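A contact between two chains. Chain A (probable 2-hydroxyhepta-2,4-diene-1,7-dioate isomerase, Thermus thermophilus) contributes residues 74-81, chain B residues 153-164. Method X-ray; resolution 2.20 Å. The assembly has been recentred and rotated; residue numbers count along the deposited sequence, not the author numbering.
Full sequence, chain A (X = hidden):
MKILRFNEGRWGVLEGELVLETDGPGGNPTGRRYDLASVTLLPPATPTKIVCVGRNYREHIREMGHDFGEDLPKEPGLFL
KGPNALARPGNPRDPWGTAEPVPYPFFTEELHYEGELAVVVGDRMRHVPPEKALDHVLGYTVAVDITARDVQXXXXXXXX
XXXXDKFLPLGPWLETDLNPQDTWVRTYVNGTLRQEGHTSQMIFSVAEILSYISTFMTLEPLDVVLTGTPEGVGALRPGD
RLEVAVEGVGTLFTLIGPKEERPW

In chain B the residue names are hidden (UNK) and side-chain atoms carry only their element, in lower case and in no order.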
# COMPACT_ATOMS: atom_id res chain seq x y z
N LYS A 74 -7.82 15.16 -17.46
CA LYS A 74 -7.09 14.76 -18.66
C LYS A 74 -6.44 13.39 -18.43
O LYS A 74 -6.30 12.60 -19.36
CB LYS A 74 -6.00 15.79 -18.98
CG LYS A 74 -5.10 16.11 -17.79
CD LYS A 74 -3.89 16.96 -18.18
CE LYS A 74 -2.82 16.14 -18.90
NZ LYS A 74 -3.26 15.59 -20.22
N GLU A 75 -6.02 13.15 -17.19
CA GLU A 75 -5.40 11.89 -16.81
C GLU A 75 -6.17 11.34 -15.61
O GLU A 75 -6.79 12.10 -14.86
CB GLU A 75 -3.94 12.08 -16.41
CG GLU A 75 -3.05 12.71 -17.47
CD GLU A 75 -1.58 12.69 -17.07
OE1 GLU A 75 -1.26 13.08 -15.93
OE2 GLU A 75 -0.74 12.30 -17.91
N PRO A 76 -6.14 10.02 -15.41
CA PRO A 76 -6.85 9.44 -14.27
C PRO A 76 -6.25 9.94 -12.96
O PRO A 76 -5.04 9.90 -12.77
CB PRO A 76 -6.63 7.94 -14.45
CG PRO A 76 -6.42 7.78 -15.93
CD PRO A 76 -5.55 8.97 -16.26
N GLY A 77 -7.09 10.46 -12.06
CA GLY A 77 -6.61 10.91 -10.77
C GLY A 77 -6.48 9.64 -9.95
O GLY A 77 -7.38 8.80 -10.00
N LEU A 78 -5.40 9.49 -9.20
CA LEU A 78 -5.20 8.27 -8.42
C LEU A 78 -4.93 8.47 -6.93
O LEU A 78 -4.45 9.53 -6.52
CB LEU A 78 -4.04 7.46 -8.99
CG LEU A 78 -4.03 7.11 -10.48
CD1 LEU A 78 -2.65 6.57 -10.84
CD2 LEU A 78 -5.10 6.08 -10.79
N PHE A 79 -5.25 7.46 -6.14
CA PHE A 79 -4.97 7.48 -4.71
C PHE A 79 -4.82 6.04 -4.24
O PHE A 79 -5.32 5.11 -4.88
CB PHE A 79 -6.04 8.23 -3.91
CG PHE A 79 -7.42 7.63 -3.98
CD1 PHE A 79 -8.30 7.99 -4.99
CD2 PHE A 79 -7.85 6.73 -3.00
CE1 PHE A 79 -9.60 7.48 -5.02
CE2 PHE A 79 -9.14 6.22 -3.02
CZ PHE A 79 -10.02 6.59 -4.03
N LEU A 80 -4.12 5.85 -3.13
CA LEU A 80 -3.88 4.51 -2.59
C LEU A 80 -4.66 4.18 -1.34
O LEU A 80 -5.11 5.05 -0.60
CB LEU A 80 -2.39 4.35 -2.27
CG LEU A 80 -1.38 4.60 -3.39
CD1 LEU A 80 0.02 4.73 -2.79
CD2 LEU A 80 -1.43 3.46 -4.42
N LYS A 81 -4.82 2.88 -1.11
CA LYS A 81 -5.48 2.35 0.07
C LYS A 81 -4.55 1.23 0.52
O LYS A 81 -3.99 0.52 -0.31
CB LYS A 81 -6.87 1.80 -0.26
CG LYS A 81 -7.94 2.87 -0.43
CD LYS A 81 -9.21 2.30 -1.08
CE LYS A 81 -10.35 2.09 -0.09
NZ LYS A 81 -11.10 3.33 0.23
N UNK B 153 2.35 18.67 -7.31
CA UNK B 153 1.53 19.87 -7.21
C UNK B 153 0.29 19.83 -8.09
O UNK B 153 -0.69 20.51 -7.79
c UNK B 153 3.51 21.40 -6.65
c UNK B 153 2.35 21.11 -7.58
c UNK B 153 4.33 22.58 -7.15
n UNK B 153 6.37 23.97 -6.75
c UNK B 153 5.54 22.83 -6.25
N UNK B 154 0.31 19.04 -9.15
CA UNK B 154 -0.84 18.99 -10.05
C UNK B 154 -1.68 17.71 -10.02
O UNK B 154 -2.81 17.71 -10.52
n UNK B 154 0.66 16.68 -14.97
c UNK B 154 -0.12 16.16 -13.81
c UNK B 154 0.28 18.13 -12.24
c UNK B 154 -0.76 17.27 -12.96
c UNK B 154 -0.38 19.28 -11.49
N UNK B 155 -1.15 16.63 -9.45
CA UNK B 155 -1.90 15.37 -9.39
C UNK B 155 -2.97 15.39 -8.29
O UNK B 155 -2.90 16.19 -7.36
o UNK B 155 -0.33 14.43 -11.44
c UNK B 155 -0.96 14.19 -9.14
o UNK B 155 0.65 12.85 -10.28
c UNK B 155 -0.15 13.80 -10.38
N UNK B 156 -3.96 14.51 -8.42
CA UNK B 156 -5.04 14.41 -7.43
C UNK B 156 -4.40 14.13 -6.07
O UNK B 156 -4.69 14.79 -5.08
c UNK B 156 -7.49 13.36 -7.59
c UNK B 156 -5.97 13.25 -7.80
c UNK B 156 -8.02 12.01 -7.13
c UNK B 156 -7.83 14.43 -6.57
N UNK B 157 -3.52 13.13 -6.04
CA UNK B 157 -2.80 12.75 -4.83
C UNK B 157 -1.35 12.44 -5.20
O UNK B 157 -1.03 12.31 -6.38
c UNK B 157 -3.47 11.53 -4.18
c UNK B 157 -4.74 12.57 -2.24
o UNK B 157 -4.42 11.97 -1.22
n UNK B 157 -5.00 13.87 -2.27
c UNK B 157 -4.84 11.83 -3.57
N UNK B 158 -0.49 12.32 -4.20
CA UNK B 158 0.93 12.08 -4.42
C UNK B 158 1.35 10.67 -4.84
O UNK B 158 2.46 10.24 -4.53
c UNK B 158 2.69 13.96 -0.40
c UNK B 158 1.48 13.85 -2.71
c UNK B 158 0.80 14.83 -3.38
c UNK B 158 1.50 15.78 -1.48
c UNK B 158 2.51 16.16 0.63
n UNK B 158 0.81 15.99 -2.64
c UNK B 158 2.96 14.83 0.65
c UNK B 158 1.78 16.65 -0.43
c UNK B 158 1.72 12.46 -3.16
c UNK B 158 1.94 14.44 -1.49
N UNK B 159 0.48 9.97 -5.56
CA UNK B 159 0.79 8.62 -6.00
C UNK B 159 2.02 8.56 -6.91
O UNK B 159 2.99 7.88 -6.63
c UNK B 159 -0.05 6.58 -7.20
c UNK B 159 -1.61 7.94 -5.81
c UNK B 159 -0.41 7.98 -6.74
N UNK B 160 1.95 9.29 -8.02
CA UNK B 160 3.05 9.32 -8.97
C UNK B 160 4.22 10.12 -8.38
O UNK B 160 5.38 9.85 -8.66
c UNK B 160 2.81 10.08 -12.77
n UNK B 160 1.16 13.22 -13.73
c UNK B 160 1.83 12.07 -13.83
c UNK B 160 2.56 9.94 -10.28
c UNK B 160 3.50 9.76 -11.45
n UNK B 160 2.23 11.65 -15.02
n UNK B 160 2.09 11.35 -12.74
N UNK B 161 3.91 11.09 -7.53
CA UNK B 161 4.93 11.93 -6.92
C UNK B 161 5.78 11.23 -5.87
O UNK B 161 6.97 11.53 -5.73
c UNK B 161 4.28 13.16 -6.30
N UNK B 162 5.19 10.29 -5.13
CA UNK B 162 5.91 9.60 -4.06
C UNK B 162 5.98 8.08 -4.16
O UNK B 162 6.81 7.46 -3.51
c UNK B 162 5.29 9.94 -2.71
c UNK B 162 6.68 11.76 -1.67
n UNK B 162 7.83 13.48 -0.23
c UNK B 162 6.59 13.11 -0.98
c UNK B 162 5.35 11.41 -2.31
N UNK B 163 5.12 7.48 -4.98
CA UNK B 163 5.09 6.02 -5.06
C UNK B 163 5.44 5.38 -6.40
O UNK B 163 5.04 4.25 -6.67
c UNK B 163 3.71 5.53 -4.61
o UNK B 163 3.75 4.15 -4.28
N UNK B 164 6.18 6.10 -7.25
CA UNK B 164 6.58 5.51 -8.52
C UNK B 164 7.61 4.43 -8.17
O UNK B 164 8.13 4.40 -7.06
c UNK B 164 7.21 6.57 -9.42
O HOH W 1 -3.29 11.23 -8.19

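Position 153 has four carbons in a row ending in nitrogen, the pattern of lysine; K153(B) stays out of reach of chain A. Position 154 repeats that chain, four carbons and a terminal nitrogen, and points toward the other stretch. It is K154(B), whose NZ lies 4.2 Å from OE1 of E75(A): opposite charges near each other, too far apart for a salt bridge.

Position 155 has two carbons, the second carrying two oxygens, and makes no contact with chain A. This short carboxylate is D155(B). Position 156 has four carbons forked at the second, and its CB sits 3.8 Å from CA of G77(A). It is L156(B), and it shows why a bare backbone suits this spot: an ideal CB on G77(A) would fall 2.9 Å from CG of L156(B), a clash.

Position 157 has three carbons, the third bearing one oxygen and one nitrogen, so it is an amide: Q157(B). Its CB starts toward chain A, 3.2 Å from O of L78(A), but the end leads away, and NE2 donates to O of L156(B) at 3.0 Å.

Position 158 carries one carbon, then fused five- and six-membered rings with eight carbons and one nitrogen. Only tryptophan fits; W158(B) points away and takes the N-cap position.

Position 159 has one carbon bearing two more, the beta-branched shape of valine. V159(B) points toward the strand, and its CG2 lies 3.6 Å from CA of F79(A), 4.0 Å from CB of L78(A) and 4.1 Å from CG of L80(A).

Position 160 has three carbons, a nitrogen, then a carbon with two more nitrogens: R160(B). Its NH2 forms salt bridges with OE1 of E75(A) at 3.3 Å and OD1 of D155(B) at 3.0 Å, while NE donates to OD2 of D155(B) at 3.2 Å.

Position 161, a single carbon, is A161(B), and position 162, four carbons ending in nitrogen, is K162(B); neither reaches chain A. Position 163, one carbon then one oxygen, is S163(B), with OG 4.1 Å from CD1 of L80(A). Position 164, again one carbon, is A164(B), out of reach.

The contact works without a direct hydrogen bond between the stretches. Water 1 accepts from N of L78(A) and N of Q157(B), both at 2.9 Å, linking the two backbones. V159(B) packs along the strand, G77(A) leaves room for L156(B), and D155(B) braces the arginine that meets E75(A).

Chain B, residues 153-164: KKDLQWVRAKSA
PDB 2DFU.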